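Local coordinates for protein glucokinase (Thermus thermophilus, PDB 3VOV) that probably phosphorylates glucose and related hexoses at the expense of ATP, as a zinc-containing bacterial sugar kinase of the ROK family, at residues Leu69-Arg77 against Val85-Ile93; Met1-Gly9 against Val56-Pro66. All coordinates share one frame; numbering follows the deposited sequence.

Contact 1: residues Leu69-Arg77 against Val85-Ile93; sequences LDFRRGVIR and VQDFPIRRI
Ile76 and Phe88 form a single antiparallel hydrogen-bonded bridge: Ile76 N gives a good bond to Phe88 O at 3.1 Å, while the return from Phe88 N to Ile76 O is weak. Asp87 and Phe88 together sit opposite Ile76 as a G1 beta bulge, and next to it Asp87 N donates to Arg77 O. Phe88 O also takes Ile90 N, the two donors arriving from opposite faces of its carbonyl plane; the second bond closes an inverse gamma turn centred on Pro89, the N-cap of helix 90-98. Thus the hairpin of strands 69-70 and 75-76 is tied to the start of that helix. From the first turn, Arg91 N reaches Gly74 O at 3.3 Å, and a water bridges the same oxygen to Arg92 N. The Arg91 side chain, CG anti to the backbone N (chi1 -174°) and bent at chi3, lays its guanidinium across Gly74, whose CA sits 3.3 Å above the centre of one face. Arg91 NH2 then donates almost straight (169°) to Phe71 O, 2.8 Å away and in the guanidinium plane. Among the apolar side chains, Ile76 CD1 packs on Ile90 CG2 at 3.7 Å, and Val75 CG1 touches Pro89 CA.

Contact 2: residues Met1-Gly9 against Val56-Pro66; sequences MKVVGLDLG and VRGEAIGLGTP
Strands 3-8 and 61-65 run side by side in the same direction, their axes 4.7 Å apart at 16°, with Val4, Gly5, Leu6 and Asp7 paired to Ile61, Gly62, Leu63 and Gly64. The hydrogen bonds zigzag across the gap: Val4 N to Ala60 O, Gly62 N to Val4 O, Leu6 N to Gly62 O, Gly64 N to Leu6 O and Leu8 N to Gly64 O. Leu6 N lies only 2.7 Å from Gly62 O, yet that bond is bent (144°), whereas that from Leu8 N to Gly64 O is almost straight. Ahead of the strands, Glu59 N adds a bond to Lys2 O, and Gly58 CA lies 3.8 Å from Val3 CA. These are two neighbouring central strands of the mixed five-stranded sheet in the N-terminal half of this actin-like ATPase fold. Strand 12-18 flanks strand 3-8 on its other edge, and strand 102-106 flanks strand 61-65. Apolar contacts gather on the face bearing Val4, Leu6, Ile61 and Leu63, which helices 36-54 and 90-98 cover. Leu6 CD1 meets Ile61 CG2 at 3.5 Å, while Leu6 CB touches Leu63 CD1 at 3.7 Å. With Leu63 CG anti to the backbone N (chi1 172°), CD1 leans toward strand 3-8 and comes within 4.0 Å of Leu8 CB as well. Val4 CB rests against Ile61 CG1. Contacts with polar atoms mark both ends of the pair. Met1 CG packs on the Glu59 carboxylate, 3.5 Å from OE2, the two chains crossing at about a right angle, and a water joins Glu59 OE1 to Lys2 N. Toward the other end, Pro66 CD closes on Leu8 O at 3.2 Å.

Overall arrangement
From the N terminus, strand 3-8 is laid down first; the chain then makes strands 12-18 and 27-30 and helix 36-54 before strand 61-65 returns beside it, and contact 2 closes that long loop. Contact 1 follows in series, neither nested in contact 2 nor crossing it: just past strand 61-65 the chain turns into the hairpin 69-77, and a short excursion, partly unmodelled, brings 85-93 back against it. The centres are about 16 Å apart, yet the two contacts touch. Ile90 packs on Leu63, and Ile76 reaches Thr65 and Leu8, so the hairpin and helix 90-98 are joined to the five-stranded sheet that holds strands 3-8 and 61-65.

Contact 1: residues Leu69-Arg77 against Val85-Ile93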
loop_
_atom_site.group_PDB
_atom_site.type_symbol
_atom_site.label_atom_id
_atom_site.label_comp_id
_atom_site.label_asym_id
_atom_site.label_seq_id
_atom_site.Cartn_x
_atom_site.Cartn_y
_atom_site.Cartn_z
ATOM N N LEU B 69 27.652 0.395 14.399
ATOM C CA LEU B 69 28.692 0.878 15.282
ATOM C C LEU B 69 28.092 1.208 16.619
ATOM O O LEU B 69 26.975 1.704 16.696
ATOM C CB LEU B 69 29.336 2.160 14.722
ATOM C CG LEU B 69 30.624 2.121 13.909
ATOM C CD1 LEU B 69 31.699 1.351 14.655
ATOM C CD2 LEU B 69 30.365 1.483 12.577
ATOM N N ASP B 70 28.843 0.948 17.675
ATOM C CA ASP B 70 28.605 1.648 18.915
ATOM C C ASP B 70 29.657 2.770 18.965
ATOM O O ASP B 70 30.831 2.523 19.307
ATOM C CB ASP B 70 28.755 0.678 20.086
ATOM C CG ASP B 70 28.263 1.248 21.387
ATOM O OD1 ASP B 70 27.776 0.452 22.204
ATOM O OD2 ASP B 70 28.346 2.469 21.596
ATOM N N PHE B 71 29.273 3.985 18.585
ATOM C CA PHE B 71 30.219 5.127 18.658
ATOM C C PHE B 71 30.498 5.519 20.102
ATOM O O PHE B 71 31.518 6.139 20.402
ATOM C CB PHE B 71 29.680 6.365 17.932
ATOM C CG PHE B 71 29.612 6.218 16.438
ATOM C CD1 PHE B 71 30.694 6.589 15.649
ATOM C CD2 PHE B 71 28.453 5.729 15.822
ATOM C CE1 PHE B 71 30.633 6.481 14.267
ATOM C CE2 PHE B 71 28.379 5.600 14.425
ATOM C CZ PHE B 71 29.479 5.971 13.644
ATOM N N ARG B 72 29.544 5.209 20.977
ATOM C CA ARG B 72 29.661 5.504 22.407
ATOM C C ARG B 72 30.897 4.805 22.931
ATOM O O ARG B 72 31.823 5.460 23.416
ATOM C CB ARG B 72 28.427 5.001 23.178
ATOM C CG ARG B 72 27.158 5.857 23.031
ATOM C CD ARG B 72 27.045 6.912 24.147
ATOM N NE ARG B 72 26.502 6.409 25.424
ATOM C CZ ARG B 72 25.373 6.854 25.989
ATOM N NH1 ARG B 72 24.652 7.789 25.377
ATOM N NH2 ARG B 72 24.954 6.371 27.167
ATOM N N ARG B 73 30.901 3.477 22.787
ATOM C CA ARG B 73 31.908 2.593 23.376
ATOM C C ARG B 73 33.084 2.350 22.433
ATOM O O ARG B 73 34.102 1.775 22.853
ATOM C CB ARG B 73 31.298 1.235 23.747
ATOM C CG ARG B 73 30.013 1.281 24.622
ATOM C CD ARG B 73 29.462 -0.136 24.842
ATOM N NE ARG B 73 30.302 -0.919 25.746
ATOM C CZ ARG B 73 30.492 -2.236 25.665
ATOM N NH1 ARG B 73 29.912 -2.955 24.700
ATOM N NH2 ARG B 73 31.281 -2.841 26.552
ATOM N N GLY B 74 32.935 2.778 21.168
ATOM C CA GLY B 74 33.955 2.560 20.145
ATOM C C GLY B 74 34.105 1.089 19.840
ATOM O O GLY B 74 35.201 0.545 19.862
ATOM N N VAL B 75 32.992 0.425 19.590
ATOM C CA VAL B 75 33.031 -0.995 19.291
ATOM C C VAL B 75 32.182 -1.323 18.097
ATOM O O VAL B 75 31.199 -0.626 17.776
ATOM C CB VAL B 75 32.697 -1.966 20.519
ATOM C CG1 VAL B 75 32.985 -1.330 21.888
ATOM C CG2 VAL B 75 31.331 -2.538 20.461
ATOM N N ILE B 76 32.589 -2.381 17.424
ATOM C CA ILE B 76 31.819 -2.907 16.328
ATOM C C ILE B 76 30.845 -3.912 16.923
ATOM O O ILE B 76 31.251 -4.958 17.439
ATOM C CB ILE B 76 32.713 -3.588 15.281
ATOM C CG1 ILE B 76 33.804 -2.624 14.803
ATOM C CG2 ILE B 76 31.844 -4.128 14.127
ATOM C CD1 ILE B 76 35.022 -3.339 14.166
ATOM N N ARG B 77 29.563 -3.573 16.866
ATOM C CA ARG B 77 28.527 -4.459 17.384
ATOM C C ARG B 77 28.514 -5.792 16.604
ATOM O O ARG B 77 28.778 -6.860 17.169
ATOM C CB ARG B 77 27.162 -3.779 17.323
ATOM C CG ARG B 77 27.014 -2.583 18.244
ATOM C CD ARG B 77 25.543 -2.400 18.659
ATOM N NE ARG B 77 24.694 -1.868 17.588
ATOM C CZ ARG B 77 24.471 -0.569 17.387
ATOM N NH1 ARG B 77 25.035 0.335 18.185
ATOM N NH2 ARG B 77 23.684 -0.168 16.389
ATOM N N VAL B 85 35.181 -10.318 15.117
ATOM C CA VAL B 85 34.693 -8.943 15.622
ATOM C C VAL B 85 33.373 -8.546 16.333
ATOM O O VAL B 85 32.949 -7.374 16.224
ATOM C CB VAL B 85 35.011 -7.972 14.449
ATOM C CG1 VAL B 85 36.434 -8.248 13.957
ATOM C CG2 VAL B 85 34.050 -8.225 13.287
ATOM N N GLN B 86 32.776 -9.463 17.096
ATOM C CA GLN B 86 31.545 -9.181 17.848
ATOM C C GLN B 86 31.728 -8.380 19.150
ATOM O O GLN B 86 32.467 -8.780 20.060
ATOM C CB GLN B 86 30.761 -10.480 18.114
ATOM C CG GLN B 86 29.703 -10.802 17.034
ATOM C CD GLN B 86 28.266 -10.467 17.473
ATOM O OE1 GLN B 86 27.613 -9.572 16.901
ATOM N NE2 GLN B 86 27.766 -11.192 18.485
ATOM N N ASP B 87 31.031 -7.248 19.234
ATOM C CA ASP B 87 31.180 -6.308 20.362
ATOM C C ASP B 87 32.646 -6.017 20.645
ATOM O O ASP B 87 33.030 -5.761 21.790
ATOM C CB ASP B 87 30.478 -6.821 21.628
ATOM C CG ASP B 87 28.961 -6.863 21.484
ATOM O OD1 ASP B 87 28.386 -7.962 21.693
ATOM O OD2 ASP B 87 28.350 -5.815 21.157
ATOM N N PHE B 88 33.449 -6.038 19.582
ATOM C CA PHE B 88 34.882 -5.894 19.673
ATOM C C PHE B 88 35.360 -4.434 19.790
ATOM O O PHE B 88 35.050 -3.609 18.933
ATOM C CB PHE B 88 35.520 -6.617 18.503
ATOM C CG PHE B 88 36.976 -6.710 18.615
ATOM C CD1 PHE B 88 37.553 -7.561 19.542
ATOM C CD2 PHE B 88 37.786 -5.915 17.826
ATOM C CE1 PHE B 88 38.919 -7.625 19.668
ATOM C CE2 PHE B 88 39.144 -5.987 17.951
ATOM C CZ PHE B 88 39.704 -6.839 18.873
ATOM N N PRO B 89 36.104 -4.108 20.873
ATOM C CA PRO B 89 36.485 -2.708 21.156
ATOM C C PRO B 89 37.666 -2.213 20.332
ATOM O O PRO B 89 38.697 -1.799 20.883
ATOM C CB PRO B 89 36.834 -2.729 22.647
ATOM C CG PRO B 89 37.398 -4.112 22.853
ATOM C CD PRO B 89 36.600 -5.028 21.919
ATOM N N ILE B 90 37.467 -2.207 19.017
ATOM C CA ILE B 90 38.462 -1.806 18.061
ATOM C C ILE B 90 39.085 -0.447 18.348
ATOM O O ILE B 90 40.289 -0.293 18.169
ATOM C CB ILE B 90 37.908 -1.951 16.587
ATOM C CG1 ILE B 90 39.031 -1.981 15.548
ATOM C CG2 ILE B 90 36.872 -0.833 16.240
ATOM C CD1 ILE B 90 40.158 -2.970 15.822
ATOM N N ARG B 91 38.304 0.537 18.781
ATOM C CA ARG B 91 38.838 1.891 18.842
ATOM C C ARG B 91 40.037 2.025 19.801
ATOM O O ARG B 91 41.095 2.547 19.422
ATOM C CB ARG B 91 37.782 2.902 19.220
ATOM C CG ARG B 91 38.331 4.328 19.129
ATOM C CD ARG B 91 37.515 5.256 19.963
ATOM N NE ARG B 91 36.268 5.569 19.302
ATOM C CZ ARG B 91 35.089 5.756 19.899
ATOM N NH1 ARG B 91 34.944 5.639 21.222
ATOM N NH2 ARG B 91 34.039 6.063 19.147
ATOM N N ARG B 92 39.856 1.576 21.046
ATOM C CA ARG B 92 40.939 1.658 22.052
ATOM C C ARG B 92 42.114 0.779 21.677
ATOM O O ARG B 92 43.247 1.165 21.849
ATOM C CB ARG B 92 40.425 1.290 23.443
ATOM C CG ARG B 92 39.678 2.409 24.129
ATOM C CD ARG B 92 40.538 3.662 24.362
ATOM N NE ARG B 92 39.715 4.592 25.115
ATOM C CZ ARG B 92 38.994 5.587 24.597
ATOM N NH1 ARG B 92 38.251 6.330 25.411
ATOM N NH2 ARG B 92 39.075 5.899 23.294
ATOM N N ILE B 93 41.828 -0.412 21.173
ATOM C CA ILE B 93 42.861 -1.335 20.828
ATOM C C ILE B 93 43.708 -0.680 19.746
ATOM O O ILE B 93 44.943 -0.632 19.852
ATOM C CB ILE B 93 42.260 -2.644 20.324
ATOM C CG1 ILE B 93 41.591 -3.407 21.472
ATOM C CG2 ILE B 93 43.348 -3.530 19.754
ATOM C CD1 ILE B 93 40.715 -4.535 21.029
HETATM O O HOH W 1 36.941 0.918 22.051
#

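Contact 2: residues Met1-Gly9 against Val56-Pro66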
loop_
_atom_site.group_PDB
_atom_site.type_symbol
_atom_site.label_atom_id
_atom_site.label_comp_id
_atom_site.label_asym_id
_atom_site.label_seq_id
_atom_site.Cartn_x
_atom_site.Cartn_y
_atom_site.Cartn_z
ATOM N N MET B 1 48.273 18.885 6.787
ATOM C CA MET B 1 47.866 17.831 7.794
ATOM C C MET B 1 47.625 16.477 7.107
ATOM O O MET B 1 46.990 16.419 6.036
ATOM C CB MET B 1 46.665 18.322 8.611
ATOM C CG MET B 1 46.496 17.628 9.983
ATOM S SD MET B 1 45.119 16.518 9.741
ATOM C CE MET B 1 43.752 17.701 9.624
ATOM N N LYS B 2 48.184 15.414 7.675
ATOM C CA LYS B 2 48.037 14.065 7.142
ATOM C C LYS B 2 47.342 13.174 8.141
ATOM O O LYS B 2 47.599 13.285 9.348
ATOM C CB LYS B 2 49.413 13.423 6.844
ATOM C CG LYS B 2 49.990 13.688 5.423
ATOM C CD LYS B 2 49.924 15.146 5.063
ATOM C CE LYS B 2 50.994 15.555 4.047
ATOM N NZ LYS B 2 51.234 17.021 4.276
ATOM N N VAL B 3 46.478 12.286 7.640
ATOM C CA VAL B 3 45.907 11.207 8.466
ATOM C C VAL B 3 46.085 9.912 7.729
ATOM O O VAL B 3 46.601 9.920 6.628
ATOM C CB VAL B 3 44.398 11.429 8.760
ATOM C CG1 VAL B 3 44.202 12.761 9.470
ATOM C CG2 VAL B 3 43.573 11.387 7.417
ATOM N N VAL B 4 45.649 8.808 8.342
ATOM C CA VAL B 4 45.596 7.502 7.705
ATOM C C VAL B 4 44.132 7.071 7.666
ATOM O O VAL B 4 43.451 7.215 8.663
ATOM C CB VAL B 4 46.380 6.461 8.509
ATOM C CG1 VAL B 4 46.147 5.061 7.956
ATOM C CG2 VAL B 4 47.909 6.832 8.516
ATOM N N GLY B 5 43.646 6.627 6.496
ATOM C CA GLY B 5 42.331 6.018 6.415
ATOM C C GLY B 5 42.471 4.511 6.425
ATOM O O GLY B 5 43.444 3.978 5.894
ATOM N N LEU B 6 41.500 3.832 7.019
ATOM C CA LEU B 6 41.410 2.370 6.964
ATOM C C LEU B 6 39.979 2.000 6.602
ATOM O O LEU B 6 39.026 2.611 7.130
ATOM C CB LEU B 6 41.744 1.744 8.336
ATOM C CG LEU B 6 43.164 1.880 8.866
ATOM C CD1 LEU B 6 43.316 1.550 10.381
ATOM C CD2 LEU B 6 44.033 0.926 8.018
ATOM N N ASP B 7 39.796 1.016 5.724
ATOM C CA ASP B 7 38.436 0.562 5.381
ATOM C C ASP B 7 38.419 -0.939 5.657
ATOM O O ASP B 7 39.152 -1.694 4.992
ATOM C CB ASP B 7 38.079 0.889 3.904
ATOM C CG ASP B 7 36.584 0.632 3.573
ATOM O OD1 ASP B 7 35.721 0.643 4.493
ATOM O OD2 ASP B 7 36.241 0.412 2.392
ATOM N N LEU B 8 37.653 -1.374 6.663
ATOM C CA LEU B 8 37.683 -2.761 7.068
ATOM C C LEU B 8 36.533 -3.470 6.370
ATOM O O LEU B 8 35.396 -3.187 6.680
ATOM C CB LEU B 8 37.498 -2.885 8.586
ATOM C CG LEU B 8 37.211 -4.305 9.131
ATOM C CD1 LEU B 8 38.421 -5.322 8.857
ATOM C CD2 LEU B 8 36.858 -4.258 10.640
ATOM N N GLY B 9 36.824 -4.363 5.422
ATOM C CA GLY B 9 35.758 -5.176 4.789
ATOM C C GLY B 9 35.830 -6.648 5.173
ATOM O O GLY B 9 36.760 -7.096 5.883
ATOM N N VAL B 56 55.186 9.338 5.047
ATOM C CA VAL B 56 54.665 10.299 6.007
ATOM C C VAL B 56 53.816 9.532 6.983
ATOM O O VAL B 56 53.177 8.549 6.607
ATOM C CB VAL B 56 53.702 11.341 5.373
ATOM C CG1 VAL B 56 54.139 12.727 5.748
ATOM C CG2 VAL B 56 53.652 11.196 3.883
ATOM N N ARG B 57 53.773 10.053 8.193
ATOM C CA ARG B 57 53.004 9.545 9.302
ATOM C C ARG B 57 51.690 10.327 9.434
ATOM O O ARG B 57 51.674 11.544 9.284
ATOM C CB ARG B 57 53.855 9.789 10.536
ATOM C CG ARG B 57 53.415 9.134 11.835
ATOM C CD ARG B 57 54.432 9.450 12.978
ATOM N NE ARG B 57 53.858 9.201 14.301
ATOM C CZ ARG B 57 53.785 8.001 14.862
ATOM N NH1 ARG B 57 54.272 6.935 14.233
ATOM N NH2 ARG B 57 53.240 7.871 16.064
ATOM N N GLY B 58 50.575 9.654 9.719
ATOM C CA GLY B 58 49.340 10.398 9.916
ATOM C C GLY B 58 49.215 10.858 11.356
ATOM O O GLY B 58 49.747 10.207 12.275
ATOM N N GLU B 59 48.524 11.963 11.587
ATOM C CA GLU B 59 48.249 12.317 12.976
ATOM C C GLU B 59 46.976 11.768 13.619
ATOM O O GLU B 59 46.747 11.964 14.819
ATOM C CB GLU B 59 48.411 13.804 13.264
ATOM C CG GLU B 59 47.884 14.795 12.304
ATOM C CD GLU B 59 48.440 16.166 12.656
ATOM O OE1 GLU B 59 49.621 16.426 12.343
ATOM O OE2 GLU B 59 47.703 16.977 13.255
ATOM N N ALA B 60 46.177 11.047 12.833
ATOM C CA ALA B 60 44.965 10.405 13.331
ATOM C C ALA B 60 44.627 9.304 12.350
ATOM O O ALA B 60 45.112 9.307 11.198
ATOM C CB ALA B 60 43.813 11.382 13.433
ATOM N N ILE B 61 43.806 8.353 12.804
ATOM C CA ILE B 61 43.405 7.292 11.924
ATOM C C ILE B 61 41.876 7.330 11.809
ATOM O O ILE B 61 41.179 7.535 12.816
ATOM C CB ILE B 61 43.889 5.960 12.494
ATOM C CG1 ILE B 61 45.436 5.919 12.466
ATOM C CG2 ILE B 61 43.261 4.780 11.747
ATOM C CD1 ILE B 61 46.007 4.574 12.835
ATOM N N GLY B 62 41.358 7.175 10.595
ATOM C CA GLY B 62 39.913 7.016 10.422
ATOM C C GLY B 62 39.672 5.594 9.978
ATOM O O GLY B 62 40.409 5.072 9.125
ATOM N N LEU B 63 38.690 4.955 10.607
ATOM C CA LEU B 63 38.366 3.545 10.350
ATOM C C LEU B 63 36.896 3.353 10.014
ATOM O O LEU B 63 35.992 3.615 10.865
ATOM C CB LEU B 63 38.718 2.687 11.574
ATOM C CG LEU B 63 38.237 1.209 11.511
ATOM C CD1 LEU B 63 38.929 0.411 10.360
ATOM C CD2 LEU B 63 38.556 0.519 12.877
ATOM N N GLY B 64 36.659 2.838 8.814
ATOM C CA GLY B 64 35.350 2.641 8.297
ATOM C C GLY B 64 35.051 1.173 8.363
ATOM O O GLY B 64 35.894 0.324 8.024
ATOM N N THR B 65 33.840 0.856 8.793
ATOM C CA THR B 65 33.483 -0.542 9.033
ATOM C C THR B 65 32.035 -0.778 8.584
ATOM O O THR B 65 31.220 0.098 8.722
ATOM C CB THR B 65 33.665 -0.839 10.570
ATOM O OG1 THR B 65 33.067 -2.072 10.898
ATOM C CG2 THR B 65 32.940 0.164 11.366
ATOM N N PRO B 66 31.704 -1.975 8.082
ATOM C CA PRO B 66 30.350 -2.175 7.628
ATOM C C PRO B 66 29.357 -2.141 8.754
ATOM O O PRO B 66 28.272 -1.594 8.571
ATOM C CB PRO B 66 30.367 -3.597 7.053
ATOM C CG PRO B 66 31.817 -3.895 6.835
ATOM C CD PRO B 66 32.504 -3.201 7.935
HETATM O O HOH W 2 50.552 15.976 9.385
#